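Local atomic coordinates of variant surface glycoprotein MITAT 1.1 (Trypanosoma brucei brucei, PDB entry 5LY9), a protein that forms the antigenically variable coat on the parasite surface by which the trypanosome evades the host immune response. Residues G26-E31 / I92-A97; K102-E107 / V213-M218; M235-K240 / A245-W250. All coordinates share one frame; numbering follows the deposited sequence.

The three contacts lie in the A-type N-terminal domain, and helix 62-114 runs through two of them. Contact 1 joins this helix to helix 24-55 in the buried centre of the chain, while contact 2, nearer one end, sets it against a tight hairpin turn; both adjoin the second subunit. Contact 3 is partly buried, meets no other chain of the dimer and folds a turn back on helix 244-254. Contacts 1 and 2 are small and apolar across their interfaces, whereas contact 3 relies on aromatic faces and a bridging water. Helix 244-254 links them: E248 forms salt bridges with R93 and R96, and W246 meets L214, A215, Y217 and I105.

Contact 1 of 3, residues G26-E31 / I92-A97; sequences GEMLNE and IRSARA. Unlike the reference sequence in segment 26-31: E31 (reference Lys).
M28 reaches from helix 24-55 to S94 and A95 on helix 62-114, and these three residues make the whole contact between 26-31 and 92-97. The backbones come nearest at M28 and A95, whose CA atoms are 6.4 Å apart. With CG anti to its carbonyl carbon (chi1 -67°), M28 lays the root of its side chain against the A95 backbone, CG lying 4.0 Å from A95 N and 4.3 Å from A95 CB. Two further bends in the chain carry the sulfur along the partner helix instead of straight into it, and SD settles 4.1 Å from S94 CB. It is thus the methylene of the serine that faces the thioether. The hydroxyl hydrogen-bonds to E256, a residue the M28 side chain also touches.

This buried seam contrasts with the flanks, where the partly exposed, charged side chains of E27 and R93 turn elsewhere. E27 pairs with R159, and R93 extends away from helix 24-55 to E248 and E251. R96, buried, also forms a salt bridge with E248, gives NH2 to the P150 carbonyl of the second subunit and makes a weak 3.0 Å bond from NH1 to R93 O. On the dimer side, I92 packs on M28 of the second subunit and L29 on A89 of the second subunit.

Two long helices running in roughly opposite directions are the hallmark of the VSG N-terminal domain, and this contact lies near the middle of the chain. The small side chains of A95 and S94 admit the methionine close to the backbone. No hydrogen bond or salt bridge crosses between the segments, which implies that the join itself is held by dispersion and the exclusion of water, while directional bonds are made to the parts of the fold around it.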
loop_
_atom_site.group_PDB
_atom_site.type_symbol
_atom_site.label_atom_id
_atom_site.label_comp_id
_atom_site.label_asym_id
_atom_site.label_seq_id
_atom_site.Cartn_x
_atom_site.Cartn_y
_atom_site.Cartn_z
ATOM N N GLY A 26 4.296 1.813 8.005
ATOM C CA GLY A 26 4.190 3.233 8.261
ATOM C C GLY A 26 5.077 4.125 7.423
ATOM O O GLY A 26 4.676 5.229 7.007
ATOM N N GLU A 27 6.268 3.636 7.137
ATOM C CA GLU A 27 7.140 4.380 6.250
ATOM C C GLU A 27 6.603 4.330 4.844
ATOM O O GLU A 27 6.649 5.363 4.177
ATOM C CB GLU A 27 8.615 3.934 6.320
ATOM C CG GLU A 27 9.430 4.584 5.220
ATOM C CD GLU A 27 10.934 4.642 5.437
ATOM O OE1 GLU A 27 11.647 4.631 4.379
ATOM O OE2 GLU A 27 11.401 4.890 6.605
ATOM N N MET A 28 6.054 3.196 4.408
ATOM C CA MET A 28 5.390 3.161 3.154
ATOM C C MET A 28 4.161 4.122 3.074
ATOM O O MET A 28 3.909 4.771 2.014
ATOM C CB MET A 28 5.080 1.726 2.748
ATOM C CG MET A 28 6.309 0.901 2.446
ATOM S SD MET A 28 7.243 1.586 1.047
ATOM C CE MET A 28 8.407 2.741 1.768
ATOM N N LEU A 29 3.396 4.258 4.136
ATOM C CA LEU A 29 2.345 5.273 4.134
ATOM C C LEU A 29 2.888 6.659 3.967
ATOM O O LEU A 29 2.411 7.422 3.084
ATOM C CB LEU A 29 1.524 5.237 5.423
ATOM C CG LEU A 29 0.462 6.297 5.622
ATOM C CD1 LEU A 29 -0.524 6.307 4.486
ATOM C CD2 LEU A 29 -0.129 6.107 7.059
ATOM N N ASN A 30 3.923 6.972 4.736
ATOM C CA ASN A 30 4.530 8.269 4.654
ATOM C C ASN A 30 5.032 8.525 3.215
ATOM O O ASN A 30 4.823 9.612 2.636
ATOM C CB ASN A 30 5.710 8.409 5.588
ATOM C CG ASN A 30 6.170 9.871 5.657
ATOM O OD1 ASN A 30 5.449 10.723 6.169
ATOM N ND2 ASN A 30 7.335 10.160 5.069
ATOM N N GLU A 31 5.689 7.532 2.629
ATOM C CA GLU A 31 6.298 7.750 1.285
ATOM C C GLU A 31 5.201 7.938 0.215
ATOM O O GLU A 31 5.285 8.820 -0.634
ATOM C CB GLU A 31 7.183 6.602 0.925
ATOM C CG GLU A 31 8.170 6.945 -0.167
ATOM C CD GLU A 31 9.254 7.904 0.321
ATOM O OE1 GLU A 31 9.869 7.671 1.433
ATOM O OE2 GLU A 31 9.558 8.880 -0.443
ATOM N N ILE A 92 3.059 -1.123 -1.456
ATOM C CA ILE A 92 2.288 -2.243 -0.919
ATOM C C ILE A 92 3.162 -3.509 -0.828
ATOM O O ILE A 92 3.119 -4.258 0.204
ATOM C CB ILE A 92 1.010 -2.475 -1.726
ATOM C CG1 ILE A 92 0.067 -1.275 -1.509
ATOM C CG2 ILE A 92 0.300 -3.746 -1.285
ATOM C CD1 ILE A 92 -1.160 -1.426 -2.378
ATOM N N ARG A 93 3.921 -3.769 -1.868
ATOM C CA ARG A 93 4.777 -4.943 -1.898
ATOM C C ARG A 93 5.727 -4.917 -0.676
ATOM O O ARG A 93 5.903 -5.921 0.055
ATOM C CB ARG A 93 5.591 -5.021 -3.171
ATOM C CG ARG A 93 6.463 -6.225 -3.280
ATOM C CD ARG A 93 7.540 -6.039 -4.311
ATOM N NE ARG A 93 8.382 -7.224 -4.372
ATOM C CZ ARG A 93 9.459 -7.295 -5.119
ATOM N NH1 ARG A 93 9.824 -6.269 -5.915
ATOM N NH2 ARG A 93 10.139 -8.405 -5.148
ATOM N N SER A 94 6.372 -3.776 -0.432
ATOM C CA SER A 94 7.335 -3.711 0.659
ATOM C C SER A 94 6.659 -3.789 2.031
ATOM O O SER A 94 7.147 -4.500 2.940
ATOM C CB SER A 94 8.182 -2.427 0.586
ATOM O OG SER A 94 9.190 -2.393 1.587
ATOM N N ALA A 95 5.576 -3.072 2.204
ATOM C CA ALA A 95 4.806 -3.160 3.467
ATOM C C ALA A 95 4.425 -4.612 3.745
ATOM O O ALA A 95 4.658 -5.088 4.856
ATOM C CB ALA A 95 3.601 -2.241 3.443
ATOM N N ARG A 96 3.917 -5.344 2.770
ATOM C CA ARG A 96 3.430 -6.711 3.037
ATOM C C ARG A 96 4.587 -7.677 3.152
ATOM O O ARG A 96 4.483 -8.678 3.892
ATOM C CB ARG A 96 2.399 -7.143 2.012
ATOM C CG ARG A 96 2.895 -7.464 0.621
ATOM C CD ARG A 96 3.151 -8.950 0.551
ATOM N NE ARG A 96 3.446 -9.528 -0.789
ATOM C CZ ARG A 96 4.627 -9.492 -1.376
ATOM N NH1 ARG A 96 5.637 -8.733 -0.922
ATOM N NH2 ARG A 96 4.811 -10.153 -2.496
ATOM N N ALA A 97 5.692 -7.398 2.479
ATOM C CA ALA A 97 6.841 -8.312 2.533
ATOM C C ALA A 97 7.424 -8.230 3.937
ATOM O O ALA A 97 7.723 -9.277 4.592
ATOM C CB ALA A 97 7.870 -7.906 1.550
#

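Contact 2 of 3, residues K102-E107 / V213-M218; sequences KGSIDE and VLAGYM
The turn 213-218 approaches helix 62-114 most closely at L214, whose CA lies 5.7 Å from I105 CA, and L214 and A215 both have the positive phi and psi of a left-handed helix. V213 exchanges backbone bonds with M218, and because Y217 and M218 both face V213 the hairpin carries a classic beta bulge. With CG opposite its carbonyl carbon (chi1 -81°), L214 sends CD2 onto the helix backbone, 3.9 Å from I105 CA and 4.3 Å from I105 CG1. Beside it the methyl of A215 meets the methylene of S104, CB to CB 4.2 Å. The hydroxyl of S104 bonds instead to the carbonyl of G103 of the second subunit. Away from the turn, K102 and D106 form a salt bridge along the helix.

L214 N in turn bonds to E107 of the second subunit, placing the turn at the dimer interface. The hairpin joins strands 211-213 and 218-220 of a four-stranded antiparallel sheet; helix 8-21 packs on I105 through L17 and T18 and on L214 through L14, and W246 of helix 244-254 covers I105 and A215.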
loop_
_atom_site.group_PDB
_atom_site.type_symbol
_atom_site.label_atom_id
_atom_site.label_comp_id
_atom_site.label_asym_id
_atom_site.label_seq_id
_atom_site.Cartn_x
_atom_site.Cartn_y
_atom_site.Cartn_z
ATOM N N LYS A 102 8.017 -10.476 9.303
ATOM C CA LYS A 102 7.884 -10.160 10.720
ATOM C C LYS A 102 6.956 -11.115 11.421
ATOM O O LYS A 102 7.214 -11.561 12.582
ATOM C CB LYS A 102 7.405 -8.747 10.871
ATOM C CG LYS A 102 7.255 -8.349 12.294
ATOM C CD LYS A 102 7.081 -6.880 12.461
ATOM C CE LYS A 102 6.370 -6.445 13.725
ATOM N NZ LYS A 102 6.978 -6.979 15.001
ATOM N N GLY A 103 5.878 -11.528 10.724
ATOM C CA GLY A 103 4.927 -12.474 11.361
ATOM C C GLY A 103 5.552 -13.793 11.648
ATOM O O GLY A 103 5.297 -14.416 12.697
ATOM N N SER A 104 6.416 -14.286 10.762
ATOM C CA SER A 104 7.067 -15.527 11.023
ATOM C C SER A 104 8.139 -15.419 12.109
ATOM O O SER A 104 8.222 -16.302 12.999
ATOM C CB SER A 104 7.777 -16.104 9.771
ATOM O OG SER A 104 6.768 -16.284 8.689
ATOM N N ILE A 105 8.957 -14.350 12.060
ATOM C CA ILE A 105 9.918 -14.111 13.124
ATOM C C ILE A 105 9.213 -14.041 14.478
ATOM O O ILE A 105 9.638 -14.682 15.430
ATOM C CB ILE A 105 10.712 -12.836 12.872
ATOM C CG1 ILE A 105 11.570 -13.059 11.598
ATOM C CG2 ILE A 105 11.550 -12.477 14.087
ATOM C CD1 ILE A 105 12.187 -11.747 11.143
ATOM N N ASP A 106 8.150 -13.274 14.569
ATOM C CA ASP A 106 7.507 -13.076 15.870
ATOM C C ASP A 106 6.933 -14.411 16.397
ATOM O O ASP A 106 6.962 -14.722 17.597
ATOM C CB ASP A 106 6.426 -11.981 15.781
ATOM C CG ASP A 106 6.990 -10.575 15.633
ATOM O OD1 ASP A 106 8.246 -10.419 15.663
ATOM O OD2 ASP A 106 6.145 -9.632 15.515
ATOM N N GLU A 107 6.349 -15.184 15.491
ATOM C CA GLU A 107 5.725 -16.464 15.899
ATOM C C GLU A 107 6.820 -17.404 16.423
ATOM O O GLU A 107 6.653 -18.080 17.469
ATOM C CB GLU A 107 4.921 -17.054 14.760
ATOM C CG GLU A 107 4.253 -18.404 15.020
ATOM C CD GLU A 107 3.106 -18.351 16.023
ATOM O OE1 GLU A 107 2.483 -17.233 16.132
ATOM O OE2 GLU A 107 2.798 -19.474 16.589
ATOM N N VAL A 213 12.983 -23.529 9.709
ATOM C CA VAL A 213 12.112 -22.660 10.516
ATOM C C VAL A 213 12.593 -21.214 10.351
ATOM O O VAL A 213 13.560 -20.948 9.637
ATOM C CB VAL A 213 12.034 -23.112 11.971
ATOM C CG1 VAL A 213 11.471 -24.530 12.053
ATOM C CG2 VAL A 213 13.386 -23.003 12.676
ATOM N N LEU A 214 11.911 -20.278 10.996
ATOM C CA LEU A 214 12.199 -18.850 10.833
ATOM C C LEU A 214 12.189 -18.514 9.337
ATOM O O LEU A 214 13.146 -17.862 8.808
ATOM C CB LEU A 214 13.493 -18.435 11.536
ATOM C CG LEU A 214 13.342 -18.203 13.053
ATOM C CD1 LEU A 214 14.643 -18.349 13.785
ATOM C CD2 LEU A 214 12.700 -16.860 13.385
ATOM N N ALA A 215 11.169 -19.019 8.629
ATOM C CA ALA A 215 11.024 -18.797 7.167
ATOM C C ALA A 215 12.288 -19.112 6.362
ATOM O O ALA A 215 12.625 -18.470 5.378
ATOM C CB ALA A 215 10.541 -17.371 6.933
ATOM N N GLY A 216 12.960 -20.181 6.758
ATOM C CA GLY A 216 14.126 -20.676 6.039
ATOM C C GLY A 216 15.480 -20.258 6.594
ATOM O O GLY A 216 16.508 -20.711 6.121
ATOM N N TYR A 217 15.530 -19.363 7.555
ATOM C CA TYR A 217 16.791 -18.912 8.087
ATOM C C TYR A 217 17.487 -19.988 8.895
ATOM O O TYR A 217 18.739 -20.154 8.813
ATOM C CB TYR A 217 16.547 -17.670 8.981
ATOM C CG TYR A 217 17.676 -17.170 9.786
ATOM C CD1 TYR A 217 18.936 -16.970 9.230
ATOM C CD2 TYR A 217 17.490 -16.816 11.090
ATOM C CE1 TYR A 217 19.979 -16.485 10.007
ATOM C CE2 TYR A 217 18.519 -16.338 11.870
ATOM C CZ TYR A 217 19.754 -16.095 11.336
ATOM O OH TYR A 217 20.811 -15.630 12.116
ATOM N N MET A 218 16.697 -20.725 9.681
ATOM C CA MET A 218 17.227 -21.669 10.663
ATOM C C MET A 218 16.926 -23.091 10.237
ATOM O O MET A 218 15.816 -23.387 9.836
ATOM C CB MET A 218 16.682 -21.435 12.083
ATOM C CG MET A 218 17.135 -22.505 13.087
ATOM S SD MET A 218 16.390 -22.232 14.736
ATOM C CE MET A 218 17.570 -21.168 15.231
#

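Contact 3 of 3, residues M235-K240 / A245-W250; sequences MGNGHK and AWHEAW
M235 lies over W250, its CB 3.5 Å from the centroid of the six-membered ring and 14° off the ring normal, a CH-pi contact full on the face. The two side chains run past each other in opposite directions, and M235, bent at chi2 and chi3 (-64° and -65°), drops its CE methyl to within 3.5 Å of H247 CA on the helix backbone. On the way SD passes over the centre of the H239 ring, 3.6 Å above its plane, so the sulfur rests on the H239 imidazole while the methyl beyond it touches helix 244-254; its Met-aromatic approach to W250 is more distant.

H247 fills the other half of the contact. Its ring lies under the aliphatic chain of K240, with W250 CE3 over the opposite face toward the rim. At the edge, G236 O stands in the ring plane, 3.3 Å from H247 CD2. A water, also in that plane, joins H247 NE2 (2.8 Å) to N237 OD1.

Behind this first shell, a type I turn from G236 to H239 sets the loop. G236 N donates to H239 ND1 at 3.3 Å, tilted from the ring plane, while H239 NE2 is held by the carbonyl of N231. W250 NE1 bonds to the carbonyl of Q164, and M235 is tied by backbone bonds to neighbouring T165.

The contact thus folds the loop before helix 239-242, and the start of that helix, back onto helix 244-254, whose W246 packs on L101 and I105 of helix 62-114 and on L14 and L17 of helix 8-21.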
loop_
_atom_site.group_PDB
_atom_site.type_symbol
_atom_site.label_atom_id
_atom_site.label_comp_id
_atom_site.label_asym_id
_atom_site.label_seq_id
_atom_site.Cartn_x
_atom_site.Cartn_y
_atom_site.Cartn_z
ATOM N N MET A 235 22.721 -10.855 0.621
ATOM C CA MET A 235 21.540 -11.427 -0.054
ATOM C C MET A 235 21.749 -11.493 -1.585
ATOM O O MET A 235 22.439 -10.661 -2.164
ATOM C CB MET A 235 20.344 -10.571 0.283
ATOM C CG MET A 235 19.900 -10.683 1.746
ATOM S SD MET A 235 19.333 -12.338 2.188
ATOM C CE MET A 235 17.854 -12.500 1.169
ATOM N N GLY A 236 21.070 -12.414 -2.235
ATOM C CA GLY A 236 21.112 -12.517 -3.699
ATOM C C GLY A 236 20.139 -13.547 -4.205
ATOM O O GLY A 236 19.282 -14.065 -3.435
ATOM N N ASN A 237 20.299 -13.889 -5.477
ATOM C CA ASN A 237 19.277 -14.683 -6.177
ATOM C C ASN A 237 18.980 -16.005 -5.535
ATOM O O ASN A 237 17.825 -16.442 -5.466
ATOM C CB ASN A 237 19.595 -14.838 -7.685
ATOM C CG ASN A 237 19.405 -13.547 -8.444
ATOM O OD1 ASN A 237 18.675 -12.677 -8.041
ATOM N ND2 ASN A 237 20.098 -13.410 -9.571
ATOM N N GLY A 238 19.998 -16.645 -5.022
ATOM C CA GLY A 238 19.830 -17.925 -4.389
ATOM C C GLY A 238 18.900 -18.002 -3.186
ATOM O O GLY A 238 18.254 -19.031 -2.961
ATOM N N HIS A 239 18.783 -16.895 -2.452
ATOM C CA HIS A 239 17.814 -16.818 -1.391
ATOM C C HIS A 239 16.396 -16.923 -1.873
ATOM O O HIS A 239 15.527 -17.304 -1.071
ATOM C CB HIS A 239 18.031 -15.514 -0.568
ATOM C CG HIS A 239 19.312 -15.511 0.202
ATOM N ND1 HIS A 239 20.477 -14.985 -0.294
ATOM C CD2 HIS A 239 19.601 -15.930 1.446
ATOM C CE1 HIS A 239 21.445 -15.095 0.591
ATOM N NE2 HIS A 239 20.934 -15.682 1.658
ATOM N N LYS A 240 16.111 -16.619 -3.135
ATOM C CA LYS A 240 14.723 -16.841 -3.616
ATOM C C LYS A 240 14.301 -18.296 -3.449
ATOM O O LYS A 240 13.137 -18.592 -3.218
ATOM C CB LYS A 240 14.584 -16.498 -5.084
ATOM C CG LYS A 240 14.699 -15.015 -5.392
ATOM C CD LYS A 240 14.349 -14.740 -6.847
ATOM C CE LYS A 240 12.832 -14.984 -7.104
ATOM N NZ LYS A 240 12.222 -14.146 -8.224
ATOM N N ALA A 245 10.859 -15.620 1.780
ATOM C CA ALA A 245 10.332 -14.438 2.470
ATOM C C ALA A 245 11.417 -13.407 2.781
ATOM O O ALA A 245 11.139 -12.190 2.792
ATOM C CB ALA A 245 9.581 -14.807 3.733
ATOM N N TRP A 246 12.644 -13.880 3.066
ATOM C CA TRP A 246 13.783 -13.006 3.356
ATOM C C TRP A 246 14.265 -12.309 2.096
ATOM O O TRP A 246 14.503 -11.125 2.119
ATOM C CB TRP A 246 14.931 -13.796 3.963
ATOM C CG TRP A 246 14.560 -14.419 5.268
ATOM C CD1 TRP A 246 13.922 -15.600 5.487
ATOM C CD2 TRP A 246 14.899 -13.922 6.556
ATOM N NE1 TRP A 246 13.847 -15.864 6.824
ATOM C CE2 TRP A 246 14.451 -14.856 7.509
ATOM C CE3 TRP A 246 15.525 -12.775 7.007
ATOM C CZ2 TRP A 246 14.612 -14.641 8.904
ATOM C CZ3 TRP A 246 15.669 -12.572 8.368
ATOM C CH2 TRP A 246 15.227 -13.481 9.290
ATOM N N HIS A 247 14.344 -13.037 1.005
ATOM C CA HIS A 247 14.678 -12.407 -0.264
ATOM C C HIS A 247 13.614 -11.379 -0.634
ATOM O O HIS A 247 13.966 -10.288 -1.082
ATOM C CB HIS A 247 14.704 -13.459 -1.375
ATOM C CG HIS A 247 15.095 -12.882 -2.687
ATOM N ND1 HIS A 247 14.206 -12.235 -3.491
ATOM C CD2 HIS A 247 16.304 -12.740 -3.268
ATOM C CE1 HIS A 247 14.836 -11.769 -4.562
ATOM N NE2 HIS A 247 16.099 -12.120 -4.481
ATOM N N GLU A 248 12.321 -11.701 -0.425
ATOM C CA GLU A 248 11.273 -10.830 -0.818
ATOM C C GLU A 248 11.249 -9.510 -0.031
ATOM O O GLU A 248 11.140 -8.436 -0.622
ATOM C CB GLU A 248 9.911 -11.534 -0.717
ATOM C CG GLU A 248 8.748 -10.605 -0.998
ATOM C CD GLU A 248 8.637 -10.092 -2.437
ATOM O OE1 GLU A 248 9.373 -10.509 -3.341
ATOM O OE2 GLU A 248 7.766 -9.249 -2.663
ATOM N N ALA A 249 11.418 -9.551 1.299
ATOM C CA ALA A 249 11.523 -8.281 2.060
ATOM C C ALA A 249 12.725 -7.462 1.637
ATOM O O ALA A 249 12.620 -6.262 1.540
ATOM C CB ALA A 249 11.558 -8.501 3.536
ATOM N N TRP A 250 13.837 -8.125 1.366
ATOM C CA TRP A 250 15.018 -7.410 0.946
ATOM C C TRP A 250 14.880 -6.702 -0.389
ATOM O O TRP A 250 15.164 -5.495 -0.512
ATOM C CB TRP A 250 16.226 -8.353 0.978
ATOM C CG TRP A 250 17.437 -7.846 0.331
ATOM C CD1 TRP A 250 18.294 -6.926 0.801
ATOM C CD2 TRP A 250 17.985 -8.346 -0.888
ATOM N NE1 TRP A 250 19.365 -6.779 -0.099
ATOM C CE2 TRP A 250 19.165 -7.610 -1.158
ATOM C CE3 TRP A 250 17.536 -9.274 -1.824
ATOM C CZ2 TRP A 250 19.953 -7.822 -2.319
ATOM C CZ3 TRP A 250 18.324 -9.523 -2.971
ATOM C CH2 TRP A 250 19.497 -8.751 -3.216
HETATM O O HOH W 1 18.310 -11.266 -6.063
#